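Local coordinates for aerobic respiration control sensor protein ArcB (Escherichia coli, PDB 2A0B) that senses anaerobic conditions as a kinase and, through its histidine-containing phosphotransfer domain, hands phosphate along a four-step relay that activates the response regulator ArcA, at residues F36-E48 and I101-E113. Sequence-based numbering, arbitrary orientation.
Sequences FEKMMPGYVSVLE and IEEMKEEWRHDVE. With ZN (zinc ion), chain B.
Residues 36-48 and 101-113 run antiparallel as neighbouring helices of the HPt four-helix bundle, their axes 10.4 Å apart at an angle of 168°, with Met40 facing Trp108 and Val44 facing Lys105. The indole of Trp108 fills the middle of the interface. Its CG sits between the backbone N and carbonyl carbon (chi1 71°), which turns a face of the indole to helix 36-48, and Met40 CB lies almost squarely over the Trp108 six-membered ring, 3.6 Å from its centroid in a CH-pi contact. Pro41, whose missing N-H matches the kink in its helix, lays its CD 3.8 Å from Trp108 CZ2. An alanine in place of Trp108 would probably open a gap between the two helices, beneath Met40 CB and beside Pro41 CD. Beyond the indole, Val112 divides its branches: CG2 meets the edge of the Phe36 ring, while CG1 touches Glu37 CG at 3.6 Å, leaving that carboxylate to pair with Lys116. Branched Val44 likewise serves two partners, CG1 meeting Lys105 CB and CG2 meeting Trp108 CD1, while Leu47 CD2 meets Ile101 CD1. Glu103 and Glu107, on the side of helix 93-122 toward helix 76-85, where both touch Leu81, bind zinc with His77. In the conformer given, Glu48 OE2 forms a long, peripheral salt bridge to Lys105 NZ, 3.5 Å. No hydrogen bond joins the segments: apolar contacts hold the helices together, and charged groups lie at the periphery.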
ATOM      1  N   PHE A  36       9.063   1.196  -4.679  1.00 20.28           N
ATOM      2  CA  PHE A  36       7.564   1.051  -4.526  1.00 20.15           C
ATOM      3  C   PHE A  36       6.897   1.993  -5.529  1.00 21.00           C
ATOM      4  O   PHE A  36       5.951   1.514  -6.202  1.00 22.01           O
ATOM      5  CB  PHE A  36       7.193   1.379  -3.109  1.00 21.07           C
ATOM      6  CG  PHE A  36       5.705   1.243  -2.800  1.00 22.75           C
ATOM      7  CD1 PHE A  36       5.185   0.010  -2.487  1.00 23.87           C
ATOM      8  CD2 PHE A  36       4.930   2.383  -2.810  1.00 23.51           C
ATOM      9  CE1 PHE A  36       3.807  -0.067  -2.182  1.00 24.66           C
ATOM     10  CE2 PHE A  36       3.555   2.293  -2.545  1.00 22.41           C
ATOM     11  CZ  PHE A  36       3.022   1.077  -2.210  1.00 23.56           C
ATOM     12  N   GLU A  37       7.366   3.239  -5.574  1.00 20.35           N
ATOM     13  CA  GLU A  37       6.700   4.151  -6.553  1.00 23.99           C
ATOM     14  C   GLU A  37       6.782   3.725  -7.977  1.00 24.98           C
ATOM     15  O   GLU A  37       5.926   3.975  -8.841  1.00 25.92           O
ATOM     16  CB  GLU A  37       7.389   5.523  -6.495  1.00 27.62           C
ATOM     17  CG  GLU A  37       7.178   6.378  -5.281  1.00 34.29           C
ATOM     18  CD  GLU A  37       7.880   7.713  -5.599  1.00 36.03           C
ATOM     19  OE1 GLU A  37       7.313   8.502  -6.348  1.00 38.80           O
ATOM     20  OE2 GLU A  37       9.025   7.892  -5.185  1.00 40.76           O
ATOM     21  N   LYS A  38       7.894   3.059  -8.431  1.00 21.51           N
ATOM     22  CA  LYS A  38       7.972   2.629  -9.801  1.00 24.56           C
ATOM     23  C   LYS A  38       7.113   1.399 -10.105  1.00 20.68           C
ATOM     24  O   LYS A  38       6.798   1.208 -11.264  1.00 21.75           O
ATOM     25  CB  LYS A  38       9.425   2.403 -10.240  1.00 29.79           C
ATOM     26  CG  LYS A  38      10.041   1.045 -10.224  1.00 35.64           C
ATOM     27  CD  LYS A  38      11.364   1.054 -11.010  1.00 38.08           C
ATOM     28  CE  LYS A  38      12.543   0.819 -10.079  1.00 40.71           C
ATOM     29  NZ  LYS A  38      13.810   0.889 -10.883  1.00 42.03           N
ATOM     30  N   MET A  39       6.826   0.589  -9.051  1.00 20.42           N
ATOM     31  CA  MET A  39       6.085  -0.626  -9.346  1.00 21.54           C
ATOM     32  C   MET A  39       4.551  -0.452  -9.207  1.00 20.89           C
ATOM     33  O   MET A  39       3.822  -1.186  -9.868  1.00 23.14           O
ATOM     34  CB  MET A  39       6.453  -1.747  -8.364  1.00 22.02           C
ATOM     35  CG  MET A  39       7.975  -2.042  -8.382  1.00 24.16           C
ATOM     36  SD  MET A  39       8.634  -2.517  -9.971  1.00 26.86           S
ATOM     37  CE  MET A  39       7.759  -3.994 -10.338  1.00 26.20           C
ATOM     38  N   MET A  40       4.204   0.525  -8.389  1.00 21.25           N
ATOM     39  CA  MET A  40       2.753   0.664  -8.085  1.00 22.12           C
ATOM     40  C   MET A  40       1.887   0.949  -9.286  1.00 23.92           C
ATOM     41  O   MET A  40       0.773   0.349  -9.354  1.00 22.23           O
ATOM     42  CB  MET A  40       2.532   1.659  -6.967  1.00 24.37           C
ATOM     43  CG  MET A  40       2.436   1.160  -5.550  1.00 26.90           C
ATOM     44  SD  MET A  40       1.179  -0.138  -5.310  1.00 24.77           S
ATOM     45  CE  MET A  40      -0.223   0.790  -4.624  1.00 26.25           C
ATOM     46  N   PRO A  41       2.286   1.749 -10.250  1.00 23.28           N
ATOM     47  CA  PRO A  41       1.437   1.953 -11.419  1.00 22.41           C
ATOM     48  C   PRO A  41       1.036   0.657 -12.075  1.00 24.99           C
ATOM     49  O   PRO A  41      -0.150   0.374 -12.437  1.00 23.93           O
ATOM     50  CB  PRO A  41       2.227   2.851 -12.378  1.00 24.36           C
ATOM     51  CG  PRO A  41       3.160   3.558 -11.470  1.00 25.62           C
ATOM     52  CD  PRO A  41       3.503   2.585 -10.343  1.00 23.19           C
ATOM     53  N   GLY A  42       1.970  -0.286 -12.280  1.00 22.76           N
ATOM     54  CA  GLY A  42       1.714  -1.555 -12.856  1.00 21.67           C
ATOM     55  C   GLY A  42       0.893  -2.461 -11.966  1.00 20.11           C
ATOM     56  O   GLY A  42       0.045  -3.217 -12.476  1.00 23.16           O
ATOM     57  N   TYR A  43       1.066  -2.451 -10.647  1.00 20.29           N
ATOM     58  CA  TYR A  43       0.317  -3.264  -9.720  1.00 19.10           C
ATOM     59  C   TYR A  43      -1.190  -2.791  -9.768  1.00 19.81           C
ATOM     60  O   TYR A  43      -2.021  -3.681  -9.770  1.00 20.42           O
ATOM     61  CB  TYR A  43       0.824  -3.222  -8.279  1.00 21.02           C
ATOM     62  CG  TYR A  43       2.254  -3.825  -8.065  1.00 19.98           C
ATOM     63  CD1 TYR A  43       2.839  -4.538  -9.055  1.00 22.74           C
ATOM     64  CD2 TYR A  43       2.797  -3.524  -6.825  1.00 19.89           C
ATOM     65  CE1 TYR A  43       4.145  -5.086  -8.805  1.00 23.22           C
ATOM     66  CE2 TYR A  43       4.106  -4.063  -6.532  1.00 20.69           C
ATOM     67  CZ  TYR A  43       4.635  -4.773  -7.573  1.00 20.47           C
ATOM     68  OH  TYR A  43       5.938  -5.365  -7.350  1.00 24.59           O
ATOM     69  N   VAL A  44      -1.324  -1.484  -9.833  1.00 20.85           N
ATOM     70  CA  VAL A  44      -2.770  -1.025  -9.808  1.00 21.53           C
ATOM     71  C   VAL A  44      -3.396  -1.337 -11.151  1.00 23.99           C
ATOM     72  O   VAL A  44      -4.558  -1.807 -11.167  1.00 21.73           O
ATOM     73  CB  VAL A  44      -2.784   0.445  -9.445  1.00 22.77           C
ATOM     74  CG1 VAL A  44      -4.205   1.039  -9.740  1.00 26.52           C
ATOM     75  CG2 VAL A  44      -2.488   0.746  -7.992  1.00 22.32           C
ATOM     76  N   SER A  45      -2.676  -1.221 -12.268  1.00 23.89           N
ATOM     77  CA  SER A  45      -3.217  -1.602 -13.556  1.00 24.88           C
ATOM     78  C   SER A  45      -3.600  -3.069 -13.611  1.00 26.96           C
ATOM     79  O   SER A  45      -4.610  -3.479 -14.209  1.00 26.40           O
ATOM     80  CB  SER A  45      -2.275  -1.220 -14.700  0.50 26.35           C
ATOM     81  OG  SER A  45      -2.028   0.179 -14.633  0.50 27.88           O
ATOM     82  N   VAL A  46      -2.822  -3.973 -12.997  1.00 25.89           N
ATOM     83  CA  VAL A  46      -3.159  -5.386 -12.957  1.00 27.12           C
ATOM     84  C   VAL A  46      -4.404  -5.602 -12.098  1.00 24.83           C
ATOM     85  O   VAL A  46      -5.253  -6.407 -12.494  1.00 27.06           O
ATOM     86  CB  VAL A  46      -1.998  -6.253 -12.412  1.00 28.54           C
ATOM     87  CG1 VAL A  46      -2.419  -7.683 -12.121  1.00 29.70           C
ATOM     88  CG2 VAL A  46      -0.877  -6.215 -13.463  1.00 28.63           C
ATOM     89  N   LEU A  47      -4.553  -4.928 -10.960  1.00 24.35           N
ATOM     90  CA  LEU A  47      -5.747  -5.008 -10.151  1.00 24.30           C
ATOM     91  C   LEU A  47      -6.985  -4.650 -11.022  1.00 25.83           C
ATOM     92  O   LEU A  47      -7.938  -5.428 -10.963  1.00 26.96           O
ATOM     93  CB  LEU A  47      -5.836  -4.038  -8.968  1.00 26.47           C
ATOM     94  CG  LEU A  47      -5.227  -4.471  -7.651  1.00 27.61           C
ATOM     95  CD1 LEU A  47      -5.242  -3.309  -6.668  1.00 27.40           C
ATOM     96  CD2 LEU A  47      -5.971  -5.696  -7.091  1.00 27.43           C
ATOM     97  N   GLU A  48      -6.868  -3.546 -11.709  1.00 26.59           N
ATOM     98  CA  GLU A  48      -8.020  -3.089 -12.523  1.00 27.96           C
ATOM     99  C   GLU A  48      -8.356  -4.051 -13.627  1.00 29.35           C
ATOM    100  O   GLU A  48      -9.556  -4.290 -13.879  1.00 31.12           O
ATOM    101  CB  GLU A  48      -7.714  -1.735 -13.169  0.50 29.52           C
ATOM    102  CG  GLU A  48      -7.414  -0.611 -12.219  0.50 31.14           C
ATOM    103  CD  GLU A  48      -8.638   0.046 -11.629  0.50 33.78           C
ATOM    104  OE1 GLU A  48      -9.704  -0.591 -11.539  0.50 34.77           O
ATOM    105  OE2 GLU A  48      -8.500   1.234 -11.283  0.50 35.04           O
ATOM    106  N   ILE A 101     -10.289  -0.992  -4.650  1.00 15.12           N
ATOM    107  CA  ILE A 101      -9.370  -0.865  -5.763  1.00 15.56           C
ATOM    108  C   ILE A 101      -9.297   0.593  -6.162  1.00 18.59           C
ATOM    109  O   ILE A 101      -8.287   1.219  -6.378  1.00 18.20           O
ATOM    110  CB  ILE A 101      -9.644  -1.826  -6.896  1.00 18.54           C
ATOM    111  CG1 ILE A 101      -9.394  -3.283  -6.367  1.00 19.86           C
ATOM    112  CG2 ILE A 101      -8.906  -1.425  -8.154  1.00 19.20           C
ATOM    113  CD1 ILE A 101      -9.829  -4.312  -7.422  1.00 21.30           C
ATOM    114  N   GLU A 102     -10.514   1.219  -6.446  1.00 16.61           N
ATOM    115  CA  GLU A 102     -10.480   2.631  -6.810  1.00 17.91           C
ATOM    116  C   GLU A 102      -9.900   3.518  -5.739  1.00 18.49           C
ATOM    117  O   GLU A 102      -9.202   4.495  -6.076  1.00 19.90           O
ATOM    118  CB  GLU A 102     -11.987   3.028  -7.015  1.00 19.60           C
ATOM    119  CG  GLU A 102     -12.073   4.473  -7.488  1.00 23.47           C
ATOM    120  CD  GLU A 102     -11.479   4.818  -8.823  1.00 25.26           C
ATOM    121  OE1 GLU A 102     -11.256   4.006  -9.754  1.00 28.20           O
ATOM    122  OE2 GLU A 102     -11.187   6.030  -8.947  1.00 26.80           O
ATOM    123  N   GLU A 103     -10.141   3.331  -4.468  1.00 17.81           N
ATOM    124  CA  GLU A 103      -9.607   4.049  -3.350  1.00 18.02           C
ATOM    125  C   GLU A 103      -8.039   3.971  -3.397  1.00 19.67           C
ATOM    126  O   GLU A 103      -7.381   4.992  -3.341  1.00 19.29           O
ATOM    127  CB  GLU A 103     -10.087   3.467  -2.057  1.00 19.88           C
ATOM    128  CG  GLU A 103      -9.594   4.254  -0.880  1.00 19.33           C
ATOM    129  CD  GLU A 103     -10.006   3.647   0.412  1.00 20.37           C
ATOM    130  OE1 GLU A 103     -11.012   2.841   0.524  1.00 22.63           O
ATOM    131  OE2 GLU A 103      -9.400   3.924   1.474  1.00 19.93           O
ATOM    132  N   MET A 104      -7.620   2.722  -3.581  1.00 17.12           N
ATOM    133  CA  MET A 104      -6.129   2.557  -3.740  1.00 19.24           C
ATOM    134  C   MET A 104      -5.582   3.330  -4.899  1.00 20.11           C
ATOM    135  O   MET A 104      -4.550   4.028  -4.781  1.00 19.42           O
ATOM    136  CB  MET A 104      -5.823   1.060  -4.016  0.50 20.79           C
ATOM    137  CG  MET A 104      -4.311   0.909  -4.284  0.50 22.36           C
ATOM    138  SD  MET A 104      -3.503   0.175  -2.826  0.50 25.00           S
ATOM    139  CE  MET A 104      -4.291  -1.439  -2.980  0.50 19.26           C
ATOM    140  N   LYS A 105      -6.193   3.275  -6.089  1.00 18.91           N
ATOM    141  CA  LYS A 105      -5.751   3.913  -7.298  1.00 19.54           C
ATOM    142  C   LYS A 105      -5.646   5.421  -7.065  1.00 19.52           C
ATOM    143  O   LYS A 105      -4.702   6.106  -7.499  1.00 20.61           O
ATOM    144  CB  LYS A 105      -6.728   3.589  -8.430  1.00 21.61           C
ATOM    145  CG  LYS A 105      -6.443   4.385  -9.713  1.00 25.66           C
ATOM    146  CD  LYS A 105      -7.485   3.983 -10.760  1.00 31.78           C
ATOM    147  CE  LYS A 105      -6.948   4.199 -12.169  1.00 36.86           C
ATOM    148  NZ  LYS A 105      -8.055   4.131 -13.183  1.00 39.94           N
ATOM    149  N   GLU A 106      -6.695   5.967  -6.443  1.00 18.56           N
ATOM    150  CA  GLU A 106      -6.748   7.414  -6.265  1.00 20.28           C
ATOM    151  C   GLU A 106      -5.780   7.934  -5.231  1.00 19.80           C
ATOM    152  O   GLU A 106      -5.377   9.108  -5.350  1.00 23.35           O
ATOM    153  CB  GLU A 106      -8.180   7.909  -5.829  1.00 21.41           C
ATOM    154  CG  GLU A 106      -9.176   7.754  -6.976  1.00 23.56           C
ATOM    155  CD  GLU A 106     -10.615   8.185  -6.577  1.00 23.78           C
ATOM    156  OE1 GLU A 106     -10.799   8.922  -5.621  1.00 26.18           O
ATOM    157  OE2 GLU A 106     -11.477   7.679  -7.308  1.00 26.33           O
ATOM    158  N   GLU A 107      -5.393   7.199  -4.172  1.00 17.05           N
ATOM    159  CA  GLU A 107      -4.630   7.744  -3.107  1.00 15.98           C
ATOM    160  C   GLU A 107      -3.101   7.264  -3.017  1.00 14.66           C
ATOM    161  O   GLU A 107      -2.544   7.987  -2.184  1.00 17.54           O
ATOM    162  CB  GLU A 107      -5.184   7.390  -1.763  1.00 17.95           C
ATOM    163  CG  GLU A 107      -4.938   5.915  -1.375  1.00 20.10           C
ATOM    164  CD  GLU A 107      -5.445   5.721   0.000  1.00 22.81           C
ATOM    165  OE1 GLU A 107      -5.047   6.265   1.029  1.00 25.26           O
ATOM    166  OE2 GLU A 107      -6.451   4.947   0.060  1.00 26.27           O
ATOM    167  N   TRP A 108      -2.778   6.291  -3.800  1.00 16.14           N
ATOM    168  CA  TRP A 108      -1.400   5.818  -3.337  1.00 17.27           C
ATOM    169  C   TRP A 108      -0.285   6.849  -3.544  1.00 18.93           C
ATOM    170  O   TRP A 108       0.571   6.823  -2.621  1.00 17.56           O
ATOM    171  CB  TRP A 108      -1.108   4.519  -4.061  1.00 17.74           C
ATOM    172  CG  TRP A 108      -0.825   4.582  -5.498  1.00 18.03           C
ATOM    173  CD1 TRP A 108      -1.671   4.438  -6.564  1.00 17.13           C
ATOM    174  CD2 TRP A 108       0.450   4.872  -6.129  1.00 18.48           C
ATOM    175  NE1 TRP A 108      -1.071   4.554  -7.763  1.00 20.21           N
ATOM    176  CE2 TRP A 108       0.295   4.842  -7.477  1.00 20.56           C
ATOM    177  CE3 TRP A 108       1.710   5.120  -5.492  1.00 20.84           C
ATOM    178  CZ2 TRP A 108       1.326   5.072  -8.407  1.00 21.48           C
ATOM    179  CZ3 TRP A 108       2.732   5.349  -6.416  1.00 19.21           C
ATOM    180  CH2 TRP A 108       2.549   5.320  -7.793  1.00 19.82           C
ATOM    181  N   ARG A 109      -0.407   7.653  -4.598  1.00 18.64           N
ATOM    182  CA  ARG A 109       0.695   8.658  -4.735  1.00 18.34           C
ATOM    183  C   ARG A 109       0.696   9.577  -3.575  1.00 19.07           C
ATOM    184  O   ARG A 109       1.732  10.073  -3.019  1.00 18.13           O
ATOM    185  CB  ARG A 109       0.623   9.271  -6.122  0.50 18.41           C
ATOM    186  CG  ARG A 109       0.711   8.369  -7.329  0.50 20.57           C
ATOM    187  CD  ARG A 109       0.740   9.099  -8.661  0.50 23.33           C
ATOM    188  NE  ARG A 109       0.963   8.270  -9.839  0.50 24.57           N
ATOM    189  CZ  ARG A 109       0.044   7.600 -10.517  0.50 26.82           C
ATOM    190  NH1 ARG A 109      -1.224   7.614 -10.101  0.50 27.25           N
ATOM    191  NH2 ARG A 109       0.391   6.874 -11.570  0.50 26.06           N
ATOM    192  N   HIS A 110      -0.487  10.038  -3.035  1.00 16.87           N
ATOM    193  CA  HIS A 110      -0.557  10.870  -1.879  1.00 17.14           C
ATOM    194  C   HIS A 110       0.045  10.290  -0.616  1.00 18.52           C
ATOM    195  O   HIS A 110       0.709  10.900   0.190  1.00 19.73           O
ATOM    196  CB  HIS A 110      -2.054  11.323  -1.650  1.00 19.25           C
ATOM    197  CG  HIS A 110      -2.317  11.951  -0.341  1.00 21.53           C
ATOM    198  ND1 HIS A 110      -1.997  13.264  -0.069  1.00 24.86           N
ATOM    199  CD2 HIS A 110      -2.858  11.539   0.842  1.00 23.80           C
ATOM    200  CE1 HIS A 110      -2.301  13.597   1.155  1.00 24.05           C
ATOM    201  NE2 HIS A 110      -2.846  12.564   1.753  1.00 25.87           N
ATOM    202  N   ASP A 111      -0.253   8.965  -0.384  1.00 17.37           N
ATOM    203  CA  ASP A 111       0.299   8.277   0.761  1.00 17.41           C
ATOM    204  C   ASP A 111       1.887   8.240   0.582  1.00 16.06           C
ATOM    205  O   ASP A 111       2.426   8.489   1.666  1.00 17.85           O
ATOM    206  CB  ASP A 111      -0.185   6.823   0.763  1.00 17.85           C
ATOM    207  CG  ASP A 111      -1.586   6.566   1.288  1.00 23.78           C
ATOM    208  OD1 ASP A 111      -2.459   7.375   0.816  1.00 24.69           O
ATOM    209  OD2 ASP A 111      -1.946   5.758   2.142  1.00 22.63           O
ATOM    210  N   VAL A 112       2.303   8.074  -0.621  1.00 15.74           N
ATOM    211  CA  VAL A 112       3.836   8.099  -0.744  1.00 16.61           C
ATOM    212  C   VAL A 112       4.363   9.474  -0.425  1.00 19.65           C
ATOM    213  O   VAL A 112       5.362   9.669   0.293  1.00 18.51           O
ATOM    214  CB  VAL A 112       4.187   7.679  -2.142  1.00 16.86           C
ATOM    215  CG1 VAL A 112       5.620   8.072  -2.569  1.00 21.98           C
ATOM    216  CG2 VAL A 112       3.932   6.179  -2.397  1.00 20.01           C
ATOM    217  N   GLU A 113       3.632  10.567  -0.881  1.00 17.58           N
ATOM    218  CA  GLU A 113       4.137  11.894  -0.516  1.00 17.32           C
ATOM    219  C   GLU A 113       4.146  12.183   0.935  1.00 16.85           C
ATOM    220  O   GLU A 113       4.955  12.905   1.538  1.00 18.91           O
ATOM    221  CB  GLU A 113       3.203  12.958  -1.223  1.00 18.96           C
ATOM    222  CG  GLU A 113       3.383  12.919  -2.702  1.00 20.37           C
ATOM    223  CD  GLU A 113       2.347  13.701  -3.514  1.00 24.67           C
ATOM    224  OE1 GLU A 113       1.309  14.059  -2.935  1.00 29.21           O
ATOM    225  OE2 GLU A 113       2.597  13.915  -4.694  1.00 30.19           O
TER
HETATM  226 ZN    ZN B 800      -7.690   5.085   1.667  1.00 24.08          ZN